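Local coordinates for protein predicted transcriptional regulator (Oenococcus oeni, PDB 3BY6) that probably binds DNA as a transcription factor of the GntR family, regulating gene expression in this bacterium, at residues R10-Q15 against P49-K54. Sequence-based numbering, arbitrary orientation.
Sequences RPVYLQ and PNTVAK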
# COMPACT_ATOMS: atom_id res chain seq x y z
N ARG D 10 -8.58 5.25 -4.38
CA ARG D 10 -9.50 4.13 -4.05
C ARG D 10 -10.88 4.76 -3.77
O ARG D 10 -10.98 5.62 -2.88
CB ARG D 10 -9.03 3.33 -2.84
CG ARG D 10 -9.87 2.07 -2.63
CD ARG D 10 -9.12 1.10 -1.78
NE ARG D 10 -9.96 -0.03 -1.43
CZ ARG D 10 -10.10 -1.14 -2.16
NH1 ARG D 10 -9.45 -1.29 -3.30
NH2 ARG D 10 -10.90 -2.11 -1.74
N PRO D 11 -11.92 4.37 -4.54
CA PRO D 11 -13.27 4.87 -4.32
C PRO D 11 -13.65 4.87 -2.83
O PRO D 11 -13.28 3.95 -2.10
CB PRO D 11 -14.13 3.88 -5.09
CG PRO D 11 -13.27 3.46 -6.20
CD PRO D 11 -11.88 3.42 -5.67
N VAL D 12 -14.37 5.90 -2.39
CA VAL D 12 -14.63 6.04 -0.98
C VAL D 12 -15.43 4.83 -0.43
O VAL D 12 -15.19 4.37 0.71
CB VAL D 12 -15.33 7.39 -0.66
CG1 VAL D 12 -15.61 7.51 0.83
CG2 VAL D 12 -14.43 8.57 -1.12
N TYR D 13 -16.34 4.30 -1.25
CA TYR D 13 -17.21 3.19 -0.80
C TYR D 13 -16.37 1.96 -0.43
O TYR D 13 -16.67 1.29 0.55
CB TYR D 13 -18.35 2.90 -1.80
CG TYR D 13 -18.06 1.94 -2.91
CD1 TYR D 13 -17.43 2.34 -4.08
CD2 TYR D 13 -18.45 0.62 -2.82
CE1 TYR D 13 -17.17 1.43 -5.12
CE2 TYR D 13 -18.22 -0.30 -3.83
CZ TYR D 13 -17.59 0.10 -4.99
OH TYR D 13 -17.37 -0.86 -5.97
N LEU D 14 -15.27 1.73 -1.16
CA LEU D 14 -14.35 0.62 -0.87
C LEU D 14 -13.40 0.94 0.25
O LEU D 14 -12.95 0.05 0.95
CB LEU D 14 -13.57 0.21 -2.13
CG LEU D 14 -14.49 -0.35 -3.22
CD1 LEU D 14 -13.87 -0.25 -4.65
CD2 LEU D 14 -14.95 -1.78 -2.90
N GLN D 15 -13.08 2.21 0.47
CA GLN D 15 -12.33 2.52 1.68
C GLN D 15 -13.17 2.27 2.94
O GLN D 15 -12.64 1.91 3.99
CB GLN D 15 -11.82 3.95 1.64
CG GLN D 15 -10.85 4.22 0.46
CD GLN D 15 -10.30 5.62 0.44
OE1 GLN D 15 -10.01 6.21 1.49
NE2 GLN D 15 -10.16 6.18 -0.76
N PRO D 49 -24.55 9.64 1.89
CA PRO D 49 -25.35 8.45 2.13
C PRO D 49 -25.32 7.38 1.02
O PRO D 49 -25.24 6.21 1.33
CB PRO D 49 -26.77 9.02 2.33
CG PRO D 49 -26.54 10.37 2.89
CD PRO D 49 -25.27 10.88 2.24
N ASN D 50 -25.38 7.79 -0.25
CA ASN D 50 -25.32 6.86 -1.40
C ASN D 50 -24.05 6.03 -1.42
O ASN D 50 -24.05 4.86 -1.79
CB ASN D 50 -25.38 7.64 -2.73
CG ASN D 50 -26.82 7.94 -3.19
OD1 ASN D 50 -27.80 7.75 -2.44
ND2 ASN D 50 -26.95 8.41 -4.45
N THR D 51 -22.95 6.67 -1.07
CA THR D 51 -21.64 6.05 -1.01
C THR D 51 -21.66 4.98 0.07
O THR D 51 -21.23 3.87 -0.15
CB THR D 51 -20.57 7.15 -0.77
OG1 THR D 51 -20.60 8.06 -1.87
CG2 THR D 51 -19.14 6.58 -0.61
N VAL D 52 -22.19 5.33 1.24
CA VAL D 52 -22.33 4.37 2.33
C VAL D 52 -23.25 3.20 1.92
O VAL D 52 -22.97 2.04 2.24
CB VAL D 52 -22.87 5.05 3.60
CG1 VAL D 52 -23.29 3.98 4.67
CG2 VAL D 52 -21.82 6.04 4.17
N ALA D 53 -24.32 3.51 1.19
CA ALA D 53 -25.18 2.47 0.64
C ALA D 53 -24.42 1.53 -0.29
O ALA D 53 -24.66 0.34 -0.26
CB ALA D 53 -26.36 3.09 -0.06
N LYS D 54 -23.51 2.05 -1.13
CA LYS D 54 -22.70 1.17 -1.98
C LYS D 54 -21.75 0.32 -1.12
O LYS D 54 -21.51 -0.83 -1.43
CB LYS D 54 -21.88 1.93 -3.05
CG LYS D 54 -22.67 2.94 -3.89
CD LYS D 54 -22.06 3.23 -5.29
CE LYS D 54 -20.55 3.53 -5.29
NZ LYS D 54 -19.96 3.28 -6.68
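Tyr13 is the centre of the contact, meeting Lys54 with one face of its ring and Thr51 with its CB. The lysine chain crosses the ring at about a right angle, its CB sitting by CG and CD2. A bend at chi3 (-48°) brings CE over the face on the CG and CD1 side, 3.6 Å from Tyr13 CD1. There CE makes a CH-pi contact, while the ammonium group adds an off-centre cation-pi interaction, with NZ 4.1 Å from the ring centroid and 32° from the ring normal. Leu14 CG packs on the opposite face, so the ring is held between a leucine and a lysine. Tyr13 can present its ring this way because CG stands between its own backbone N and carbonyl carbon (chi1 88°), which turns the ring toward Lys54. Replacing Tyr13 by an alanine would probably leave the aliphatic part of Lys54 without its packing surface and its ammonium free to swing into solvent.

Beside the ring, the CA atoms of Tyr13 and Thr51 are the nearest pair across the two segments, 5.3 Å apart. Thr51 turns its methyl, not its hydroxyl, toward the start of helix 12-25: CG2 lies 3.9 Å from Val12 CB and also meets Tyr13 N. Tyr13 CB rests 3.5 Å from Thr51 O. No hydrogen bond spans the two segments. Val12 also packs on Ile47 of its own chain and on Ile6 of the second subunit. The contact thus joins the start of helix 12-25 to the first turns of helix 49-61, the probable recognition helix of the winged helix-turn-helix domain characteristic of GntR regulators.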